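PDB 6QPA: sulfur oxygenase/reductase from Halothiobacillus neapolitanus, which probably oxidises and disproportionates elemental sulfur with molecular oxygen at a mononuclear non-haem iron site, as a sulfur oxygenase/reductase. Local coordinates for residues A[183-188]-A[276-281]; A[191-196]-A[255-260]; A[199-204]-A[246-251]. All blocks are in the same frame, centred on the assembly; numbering follows the deposited sequence.

Interaction 1: A[183-188]-A[276-281]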
loop_
_atom_site.group_PDB
_atom_site.type_symbol
_atom_site.label_atom_id
_atom_site.label_comp_id
_atom_site.label_asym_id
_atom_site.label_seq_id
_atom_site.Cartn_x
_atom_site.Cartn_y
_atom_site.Cartn_z
ATOM N N LEU A 183 -3.039 -56.111 -31.350
ATOM C CA LEU A 183 -4.219 -55.339 -30.967
ATOM C C LEU A 183 -5.308 -56.227 -30.377
ATOM O O LEU A 183 -6.004 -55.828 -29.435
ATOM C CB LEU A 183 -4.733 -54.567 -32.187
ATOM C CG LEU A 183 -3.806 -53.436 -32.630
ATOM C CD1 LEU A 183 -4.101 -52.960 -34.046
ATOM C CD2 LEU A 183 -3.904 -52.267 -31.601
ATOM N N GLU A 184 -5.464 -57.435 -30.918
ATOM C CA GLU A 184 -6.420 -58.380 -30.361
ATOM C C GLU A 184 -6.028 -58.796 -28.950
ATOM O O GLU A 184 -6.896 -58.991 -28.090
ATOM C CB GLU A 184 -6.519 -59.599 -31.274
ATOM C CG GLU A 184 -7.239 -59.274 -32.566
ATOM C CD GLU A 184 -7.332 -60.456 -33.517
ATOM O OE1 GLU A 184 -6.531 -61.402 -33.377
ATOM O OE2 GLU A 184 -8.213 -60.435 -34.402
ATOM N N TRP A 185 -4.726 -58.986 -28.706
ATOM C CA TRP A 185 -4.272 -59.289 -27.354
ATOM C C TRP A 185 -4.621 -58.145 -26.413
ATOM O O TRP A 185 -5.156 -58.362 -25.318
ATOM C CB TRP A 185 -2.765 -59.551 -27.355
ATOM C CG TRP A 185 -2.178 -60.198 -26.095
ATOM C CD1 TRP A 185 -1.840 -61.514 -25.946
ATOM C CD2 TRP A 185 -1.824 -59.559 -24.849
ATOM N NE1 TRP A 185 -1.303 -61.738 -24.698
ATOM C CE2 TRP A 185 -1.279 -60.561 -24.003
ATOM C CE3 TRP A 185 -1.900 -58.247 -24.375
ATOM C CZ2 TRP A 185 -0.825 -60.294 -22.695
ATOM C CZ3 TRP A 185 -1.446 -57.974 -23.049
ATOM C CH2 TRP A 185 -0.902 -59.001 -22.243
ATOM N N MET A 186 -4.349 -56.913 -26.845
ATOM C CA MET A 186 -4.604 -55.751 -25.999
ATOM C C MET A 186 -6.084 -55.596 -25.689
ATOM O O MET A 186 -6.453 -55.344 -24.536
ATOM C CB MET A 186 -4.059 -54.492 -26.668
ATOM C CG MET A 186 -2.540 -54.484 -26.740
ATOM S SD MET A 186 -1.818 -53.126 -27.691
ATOM C CE MET A 186 -2.354 -51.752 -26.749
ATOM N N LYS A 187 -6.954 -55.773 -26.692
ATOM C CA LYS A 187 -8.378 -55.590 -26.428
ATOM C C LYS A 187 -8.892 -56.669 -25.493
ATOM O O LYS A 187 -9.804 -56.421 -24.710
ATOM C CB LYS A 187 -9.191 -55.568 -27.732
ATOM C CG LYS A 187 -10.664 -55.153 -27.551
ATOM C CD LYS A 187 -11.191 -54.384 -28.767
ATOM C CE LYS A 187 -12.679 -53.996 -28.650
ATOM N NZ LYS A 187 -13.565 -55.177 -28.464
ATOM N N ALA A 188 -8.299 -57.857 -25.545
ATOM C CA ALA A 188 -8.695 -58.931 -24.651
ATOM C C ALA A 188 -8.129 -58.773 -23.241
ATOM O O ALA A 188 -8.729 -59.270 -22.290
ATOM C CB ALA A 188 -8.259 -60.275 -25.233
ATOM N N TYR A 276 5.595 -59.770 -20.945
ATOM C CA TYR A 276 6.525 -60.588 -21.717
ATOM C C TYR A 276 5.864 -61.142 -22.982
ATOM O O TYR A 276 6.442 -61.110 -24.075
ATOM C CB TYR A 276 7.071 -61.731 -20.847
ATOM C CG TYR A 276 7.972 -62.649 -21.643
ATOM C CD1 TYR A 276 9.324 -62.346 -21.804
ATOM C CD2 TYR A 276 7.471 -63.792 -22.257
ATOM C CE1 TYR A 276 10.156 -63.154 -22.552
ATOM C CE2 TYR A 276 8.307 -64.617 -23.024
ATOM C CZ TYR A 276 9.643 -64.281 -23.169
ATOM O OH TYR A 276 10.490 -65.071 -23.903
ATOM N N GLU A 277 4.656 -61.671 -22.842
ATOM C CA GLU A 277 4.005 -62.332 -23.965
ATOM C C GLU A 277 3.655 -61.333 -25.069
ATOM O O GLU A 277 3.950 -61.568 -26.244
ATOM C CB GLU A 277 2.772 -63.074 -23.455
ATOM C CG GLU A 277 1.953 -63.795 -24.501
ATOM C CD GLU A 277 0.774 -64.527 -23.873
ATOM O OE1 GLU A 277 -0.281 -63.898 -23.618
ATOM O OE2 GLU A 277 0.918 -65.736 -23.601
ATOM N N LEU A 278 3.029 -60.206 -24.708
ATOM C CA LEU A 278 2.709 -59.193 -25.710
ATOM C C LEU A 278 3.968 -58.618 -26.335
ATOM O O LEU A 278 3.988 -58.289 -27.529
ATOM C CB LEU A 278 1.875 -58.081 -25.090
ATOM C CG LEU A 278 1.450 -57.002 -26.099
ATOM C CD1 LEU A 278 0.596 -57.599 -27.212
ATOM C CD2 LEU A 278 0.695 -55.868 -25.391
ATOM N N ARG A 279 5.026 -58.482 -25.532
ATOM C CA ARG A 279 6.295 -57.981 -26.042
ATOM C C ARG A 279 6.843 -58.847 -27.182
ATOM O O ARG A 279 7.315 -58.312 -28.190
ATOM C CB ARG A 279 7.283 -57.881 -24.889
ATOM C CG ARG A 279 8.686 -57.461 -25.235
ATOM C CD ARG A 279 9.332 -57.024 -23.955
ATOM N NE ARG A 279 10.783 -57.042 -23.971
ATOM C CZ ARG A 279 11.530 -56.387 -23.088
ATOM N NH1 ARG A 279 10.951 -55.642 -22.154
ATOM N NH2 ARG A 279 12.849 -56.466 -23.140
ATOM N N GLN A 280 6.760 -60.181 -27.057
ATOM C CA GLN A 280 7.226 -61.053 -28.140
ATOM C C GLN A 280 6.376 -60.875 -29.391
ATOM O O GLN A 280 6.906 -60.773 -30.502
ATOM C CB GLN A 280 7.187 -62.524 -27.712
ATOM C CG GLN A 280 7.913 -62.857 -26.420
ATOM C CD GLN A 280 9.247 -62.178 -26.322
ATOM O OE1 GLN A 280 10.085 -62.333 -27.198
ATOM N NE2 GLN A 280 9.459 -61.421 -25.247
ATOM N N ILE A 281 5.053 -60.829 -29.220
ATOM C CA ILE A 281 4.136 -60.631 -30.338
ATOM C C ILE A 281 4.438 -59.317 -31.047
ATOM O O ILE A 281 4.587 -59.275 -32.272
ATOM C CB ILE A 281 2.683 -60.667 -29.834
ATOM C CG1 ILE A 281 2.325 -62.068 -29.313
ATOM C CG2 ILE A 281 1.709 -60.128 -30.898
ATOM C CD1 ILE A 281 1.039 -62.114 -28.508
#
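Trp-185 meets Glu-277 and Leu-278 at the same time, one at the edge of its indole and the other over a face. At the edge, NE1 of Trp-185 donates to OE1 of Glu-277 over 2.6 Å, nearly straight and within the plane of the ring. The carboxylate stands almost perpendicular to the indole (88°), and OE1 accepts the N-H on its anti side. Over the face, CB of Leu-278 lies 3.8 Å from the centroid of the six-membered ring, close to its normal, a CH-pi contact. The helix segments 183-188 and 276-281 run antiparallel with axes 10.6 Å apart, a spacing bridged mainly by Trp-185 and Leu-278, in a layer of helices packed beside the barrel of this dimeric alpha+beta-barrel family. CD2 of Leu-278 reaches both CE3 of Trp-185 (3.7 Å) and CG of Met-186 (3.8 Å), while CD1 of Ile-281 approaches CD1 of the indole. CG of Trp-185 is anti to the backbone N (chi1 -166°), and from there the indole extends toward helix 276-287. Further out, Asp-275, Val-190 and Leu-307 of a second subunit touch the Trp-185 side chain; Asp-275 OD1 accepts a hydrogen bond from the backbone N of Leu-278.

Interaction 2: A[191-196]-A[255-260]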
loop_
_atom_site.group_PDB
_atom_site.type_symbol
_atom_site.label_atom_id
_atom_site.label_comp_id
_atom_site.label_asym_id
_atom_site.label_seq_id
_atom_site.Cartn_x
_atom_site.Cartn_y
_atom_site.Cartn_z
ATOM N N PRO A 191 -6.738 -53.129 -19.521
ATOM C CA PRO A 191 -7.907 -52.366 -19.058
ATOM C C PRO A 191 -8.101 -51.101 -19.872
ATOM O O PRO A 191 -7.137 -50.445 -20.273
ATOM C CB PRO A 191 -7.594 -52.052 -17.583
ATOM C CG PRO A 191 -6.172 -52.469 -17.354
ATOM C CD PRO A 191 -5.776 -53.418 -18.435
ATOM N N GLY A 192 -9.364 -50.775 -20.128
ATOM C CA GLY A 192 -9.700 -49.515 -20.763
ATOM C C GLY A 192 -9.518 -49.476 -22.259
ATOM O O GLY A 192 -9.624 -48.394 -22.848
ATOM N N MET A 193 -9.235 -50.619 -22.888
ATOM C CA MET A 193 -9.059 -50.700 -24.339
ATOM C C MET A 193 -10.421 -50.722 -25.015
ATOM O O MET A 193 -11.131 -51.724 -24.954
ATOM C CB MET A 193 -8.279 -51.967 -24.672
ATOM C CG MET A 193 -7.235 -51.812 -25.727
ATOM S SD MET A 193 -8.002 -51.902 -27.324
ATOM C CE MET A 193 -6.579 -52.455 -28.293
ATOM N N VAL A 194 -10.759 -49.649 -25.718
ATOM C CA VAL A 194 -12.099 -49.511 -26.272
ATOM C C VAL A 194 -12.205 -50.124 -27.664
ATOM O O VAL A 194 -13.184 -50.809 -27.976
ATOM C CB VAL A 194 -12.491 -48.023 -26.282
ATOM C CG1 VAL A 194 -13.774 -47.842 -27.075
ATOM C CG2 VAL A 194 -12.651 -47.520 -24.842
ATOM N N GLY A 195 -11.205 -49.921 -28.511
ATOM C CA GLY A 195 -11.290 -50.454 -29.861
ATOM C C GLY A 195 -10.067 -50.092 -30.669
ATOM O O GLY A 195 -9.172 -49.389 -30.202
ATOM N N TRP A 196 -10.027 -50.595 -31.903
ATOM C CA TRP A 196 -8.855 -50.336 -32.720
ATOM C C TRP A 196 -9.185 -50.491 -34.196
ATOM O O TRP A 196 -10.176 -51.113 -34.584
ATOM C CB TRP A 196 -7.688 -51.254 -32.333
ATOM C CG TRP A 196 -7.998 -52.721 -32.445
ATOM C CD1 TRP A 196 -8.417 -53.560 -31.446
ATOM C CD2 TRP A 196 -7.912 -53.523 -33.634
ATOM N NE1 TRP A 196 -8.586 -54.842 -31.940
ATOM C CE2 TRP A 196 -8.277 -54.842 -33.278
ATOM C CE3 TRP A 196 -7.536 -53.255 -34.958
ATOM C CZ2 TRP A 196 -8.292 -55.891 -34.206
ATOM C CZ3 TRP A 196 -7.561 -54.303 -35.888
ATOM C CH2 TRP A 196 -7.934 -55.605 -35.504
ATOM N N VAL A 255 -2.141 -46.836 -36.900
ATOM C CA VAL A 255 -2.814 -47.738 -35.979
ATOM C C VAL A 255 -3.666 -46.890 -35.038
ATOM O O VAL A 255 -3.145 -46.196 -34.161
ATOM C CB VAL A 255 -1.806 -48.614 -35.227
ATOM C CG1 VAL A 255 -2.520 -49.444 -34.154
ATOM C CG2 VAL A 255 -1.059 -49.517 -36.229
ATOM N N HIS A 256 -4.982 -46.971 -35.205
ATOM C CA HIS A 256 -5.945 -46.149 -34.471
ATOM C C HIS A 256 -6.441 -46.957 -33.274
ATOM O O HIS A 256 -6.991 -48.044 -33.454
ATOM C CB HIS A 256 -7.078 -45.760 -35.423
ATOM C CG HIS A 256 -8.277 -45.128 -34.777
ATOM N ND1 HIS A 256 -8.726 -43.874 -35.127
ATOM C CD2 HIS A 256 -9.180 -45.612 -33.891
ATOM C CE1 HIS A 256 -9.824 -43.592 -34.452
ATOM N NE2 HIS A 256 -10.127 -44.635 -33.701
ATOM N N ILE A 257 -6.184 -46.469 -32.058
ATOM C CA ILE A 257 -6.599 -47.173 -30.844
ATOM C C ILE A 257 -7.370 -46.222 -29.942
ATOM O O ILE A 257 -6.883 -45.136 -29.608
ATOM C CB ILE A 257 -5.409 -47.768 -30.071
ATOM C CG1 ILE A 257 -4.424 -48.453 -31.031
ATOM C CG2 ILE A 257 -5.931 -48.756 -29.033
ATOM C CD1 ILE A 257 -3.161 -48.917 -30.364
ATOM N N GLU A 258 -8.539 -46.662 -29.495
ATOM C CA GLU A 258 -9.371 -45.878 -28.605
ATOM C C GLU A 258 -9.260 -46.429 -27.195
ATOM O O GLU A 258 -9.177 -47.649 -26.989
ATOM C CB GLU A 258 -10.827 -45.868 -29.077
ATOM C CG GLU A 258 -10.905 -45.442 -30.518
ATOM C CD GLU A 258 -12.288 -45.051 -31.006
ATOM O OE1 GLU A 258 -12.334 -44.472 -32.104
ATOM O OE2 GLU A 258 -13.310 -45.305 -30.330
ATOM N N TRP A 259 -9.211 -45.510 -26.236
ATOM C CA TRP A 259 -8.991 -45.824 -24.835
ATOM C C TRP A 259 -9.946 -44.998 -23.989
ATOM O O TRP A 259 -10.376 -43.910 -24.388
ATOM C CB TRP A 259 -7.550 -45.517 -24.407
ATOM C CG TRP A 259 -6.497 -46.291 -25.130
ATOM C CD1 TRP A 259 -5.839 -45.917 -26.265
ATOM C CD2 TRP A 259 -5.958 -47.565 -24.757
ATOM N NE1 TRP A 259 -4.924 -46.874 -26.624
ATOM C CE2 TRP A 259 -4.975 -47.900 -25.716
ATOM C CE3 TRP A 259 -6.222 -48.463 -23.722
ATOM C CZ2 TRP A 259 -4.244 -49.106 -25.664
ATOM C CZ3 TRP A 259 -5.480 -49.665 -23.664
ATOM C CH2 TRP A 259 -4.502 -49.962 -24.628
ATOM N N GLU A 260 -10.211 -45.492 -22.779
ATOM C CA GLU A 260 -11.114 -44.789 -21.872
ATOM C C GLU A 260 -10.632 -43.374 -21.567
ATOM O O GLU A 260 -11.448 -42.451 -21.449
ATOM C CB GLU A 260 -11.278 -45.570 -20.573
ATOM C CG GLU A 260 -12.118 -44.821 -19.528
ATOM C CD GLU A 260 -12.493 -45.675 -18.329
ATOM O OE1 GLU A 260 -12.340 -45.186 -17.199
ATOM O OE2 GLU A 260 -12.975 -46.820 -18.513
#
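Ile-257 and Trp-259 of strand 255-259 both meet Met-193 on one face of an antiparallel pairing. Near the start of the segment, His-256 offers its carbonyl O to CA of Trp-196 in a CA-H...O contact of 3.0 Å. Its ring NE2 donates to OE1 of Glu-258 at 2.7 Å, in the ring plane and onto the anti lone pair, a His-carboxylate hydrogen bond. Ile-257 follows, its CG2 lying 3.8 Å from CE of Met-193. Glu-258 is where the register slips. Its N donates to O of Gly-195 (2.9 Å), and its O receives N of Val-194 (2.8 Å) and, weakly, N of Gly-195, so that two residues face one in a classic beta bulge. The carboxylate of Glu-258 is also engaged by Arg-309 and Arg-158, whose positive charges probably stabilise its ionised form. Trp-259 comes next: CG of Met-193 sits over the face of its six-membered ring, 3.5 Å from CZ3, and SD makes a more distant Met-aromatic contact. CG of Trp-259 lies anti to the carbonyl carbon, beside the backbone N (chi1 -61°), and the ring beyond it passes beside Met-193, with O of Pro-191 at its edge. An alanine in place of Trp-259 would probably leave Met-193 without its aromatic partner and open a gap beside Met-186. Glu-260 ends the segment, its N donating to O of Gly-192 (3.0 Å), and its OE2 is hydrogen-bonded to Thr-133 and Ser-131 of a second subunit. On the Met-193 face the pair is packed by Leu-183 and Met-186 of helix 172-189 and by Leu-269 and Ala-265 of helix 262-269, whereas strands 159-167 and 110-125 flank it within the sheet.

Interaction 3: A[199-204]-A[246-251]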
loop_
_atom_site.group_PDB
_atom_site.type_symbol
_atom_site.label_atom_id
_atom_site.label_comp_id
_atom_site.label_asym_id
_atom_site.label_seq_id
_atom_site.Cartn_x
_atom_site.Cartn_y
_atom_site.Cartn_z
ATOM N N MET A 199 -5.061 -48.900 -40.427
ATOM C CA MET A 199 -5.315 -48.119 -41.634
ATOM C C MET A 199 -4.045 -48.049 -42.459
ATOM O O MET A 199 -2.991 -47.662 -41.938
ATOM C CB MET A 199 -5.782 -46.714 -41.279
ATOM C CG MET A 199 -7.061 -46.672 -40.479
ATOM S SD MET A 199 -7.629 -44.974 -40.136
ATOM C CE MET A 199 -6.359 -44.431 -39.014
ATOM N N LYS A 200 -4.171 -48.334 -43.757
ATOM C CA LYS A 200 -3.045 -48.395 -44.691
ATOM C C LYS A 200 -3.200 -47.277 -45.713
ATOM O O LYS A 200 -4.218 -47.215 -46.405
ATOM C CB LYS A 200 -3.021 -49.747 -45.409
ATOM C CG LYS A 200 -1.846 -49.947 -46.377
ATOM C CD LYS A 200 -2.061 -51.200 -47.193
ATOM C CE LYS A 200 -0.901 -51.475 -48.145
ATOM N NZ LYS A 200 -1.327 -52.605 -49.028
ATOM N N GLN A 201 -2.200 -46.410 -45.821
ATOM C CA GLN A 201 -2.261 -45.333 -46.804
ATOM C C GLN A 201 -2.042 -45.894 -48.207
ATOM O O GLN A 201 -1.055 -46.589 -48.446
ATOM C CB GLN A 201 -1.209 -44.264 -46.501
ATOM C CG GLN A 201 -1.221 -43.168 -47.582
ATOM C CD GLN A 201 -0.087 -42.156 -47.496
ATOM O OE1 GLN A 201 0.387 -41.684 -48.528
ATOM N NE2 GLN A 201 0.351 -41.815 -46.270
ATOM N N PHE A 202 -2.959 -45.596 -49.140
ATOM C CA PHE A 202 -2.802 -46.044 -50.520
ATOM C C PHE A 202 -2.891 -44.906 -51.531
ATOM O O PHE A 202 -2.840 -45.170 -52.729
ATOM C CB PHE A 202 -3.827 -47.148 -50.878
ATOM C CG PHE A 202 -5.271 -46.673 -50.907
ATOM C CD1 PHE A 202 -6.040 -46.633 -49.746
ATOM C CD2 PHE A 202 -5.855 -46.271 -52.097
ATOM C CE1 PHE A 202 -7.365 -46.194 -49.771
ATOM C CE2 PHE A 202 -7.184 -45.830 -52.139
ATOM C CZ PHE A 202 -7.939 -45.784 -50.967
ATOM N N GLY A 203 -3.003 -43.658 -51.093
ATOM C CA GLY A 203 -3.029 -42.540 -52.018
ATOM C C GLY A 203 -3.316 -41.257 -51.267
ATOM O O GLY A 203 -3.547 -41.266 -50.050
ATOM N N VAL A 204 -3.292 -40.144 -52.013
ATOM C CA VAL A 204 -3.505 -38.807 -51.448
ATOM C C VAL A 204 -4.440 -38.014 -52.348
ATOM O O VAL A 204 -4.362 -38.110 -53.576
ATOM C CB VAL A 204 -2.182 -38.034 -51.261
ATOM C CG1 VAL A 204 -2.453 -36.643 -50.655
ATOM C CG2 VAL A 204 -1.232 -38.817 -50.345
ATOM N N PRO A 246 0.036 -40.756 -55.671
ATOM C CA PRO A 246 0.306 -42.114 -55.167
ATOM C C PRO A 246 0.531 -42.124 -53.660
ATOM O O PRO A 246 0.963 -41.130 -53.070
ATOM C CB PRO A 246 1.585 -42.526 -55.907
ATOM C CG PRO A 246 1.662 -41.608 -57.090
ATOM C CD PRO A 246 1.019 -40.319 -56.673
ATOM N N GLY A 247 0.239 -43.266 -53.040
ATOM C CA GLY A 247 0.607 -43.447 -51.645
ATOM C C GLY A 247 2.108 -43.348 -51.454
ATOM O O GLY A 247 2.898 -43.678 -52.344
ATOM N N GLN A 248 2.516 -42.864 -50.290
ATOM C CA GLN A 248 3.947 -42.765 -50.075
ATOM C C GLN A 248 4.560 -44.156 -49.944
ATOM O O GLN A 248 3.880 -45.131 -49.602
ATOM C CB GLN A 248 4.250 -41.977 -48.816
ATOM C CG GLN A 248 3.947 -42.766 -47.544
ATOM C CD GLN A 248 4.628 -42.136 -46.362
ATOM O OE1 GLN A 248 4.290 -41.015 -45.972
ATOM N NE2 GLN A 248 5.637 -42.828 -45.814
ATOM N N THR A 249 5.859 -44.245 -50.253
ATOM C CA THR A 249 6.651 -45.391 -49.822
ATOM C C THR A 249 7.815 -44.874 -48.979
ATOM O O THR A 249 8.284 -43.752 -49.197
ATOM C CB THR A 249 7.209 -46.261 -50.974
ATOM O OG1 THR A 249 8.293 -45.594 -51.626
ATOM C CG2 THR A 249 6.115 -46.593 -52.016
ATOM N N PRO A 250 8.253 -45.625 -47.956
ATOM C CA PRO A 250 7.711 -46.888 -47.434
ATOM C C PRO A 250 6.245 -46.754 -47.021
ATOM O O PRO A 250 5.827 -45.674 -46.634
ATOM C CB PRO A 250 8.589 -47.173 -46.204
ATOM C CG PRO A 250 9.847 -46.428 -46.452
ATOM C CD PRO A 250 9.442 -45.187 -47.206
ATOM N N THR A 251 5.488 -47.837 -47.146
ATOM C CA THR A 251 4.066 -47.808 -46.857
ATOM C C THR A 251 3.799 -47.322 -45.449
ATOM O O THR A 251 4.371 -47.838 -44.475
ATOM C CB THR A 251 3.473 -49.200 -47.031
ATOM O OG1 THR A 251 3.766 -49.682 -48.350
ATOM C CG2 THR A 251 1.981 -49.161 -46.796
HETATM O O HOH W 1 1.566 -45.407 -47.830
HETATM O O HOH W 2 -0.182 -45.798 -54.561
#
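The end of strand 193-204 and the loop that leads into strand 251-259 form this contact, on the same barrel sheet whose strand 110-125 carries the iron ligand Glu-116. Gln-201 makes the only direct hydrogen bond between segments 199-204 and 246-251: its side-chain OE1 accepts from the backbone N of Gln-248 at 3.0 Å. The N-H points nearly straight at the oxygen (166°), but the donor stands well above the plane of the amide. An extended side chain, with CG anti to the backbone N (chi1 177°), carries the amide across to the loop. Here OE1 also lies 3.6 Å from CA of Gly-247. The two glutamine side chains cross at about a right angle, their amide planes 82° apart, and the amide of Gln-248 turns back into its own loop, where NE2 donates to O of Pro-250 at 3.0 Å. That bond ties the loop across the cis peptide that precedes Pro-250. Two waters complete the join. One donates to O of Gln-201 and to O of Gln-248; the other accepts from N of Gly-247 (3.0 Å) and donates to O of Phe-202. Apolar contact is slight: CG2 of Thr-251 rests against CG and CE of Lys-200, both at 3.9 Å, while OG1 of Thr-251 is hydrogen-bonded to Glu-172. At the strand end, the side chain of Val-204 comes within about 5 Å of that of Glu-116, and in the loop OG1 of Thr-249 is hydrogen-bonded to OG1 of Thr-249 of a third subunit. The loop is thus pinned to the strand end by the Gln-201 amide and two water bridges rather than by regular backbone pairing, and these satisfy backbone polar groups that have no direct backbone partner across the contact.

In the fold
Reading from the N terminus, helix 172-189 supplies the first half of interaction 1, and strand 193-204, next in the chain, supplies the first halves of interactions 2 and 3. The chain then returns in reverse order. The segment 246-251 closes the innermost loop in interaction 3, strand 251-259 closes a wider one in interaction 2, and helix 276-287 closes the widest in interaction 1, so the three are nested and none cross. Interactions 1 and 2 touch where Met-186 meets Trp-259 and Leu-183 meets Trp-196, joining the helical layer to the sheet. Interactions 2 and 3 share strand 193-204, meeting through Met-199 and His-256, and extend the tie toward the iron-site side of the barrel.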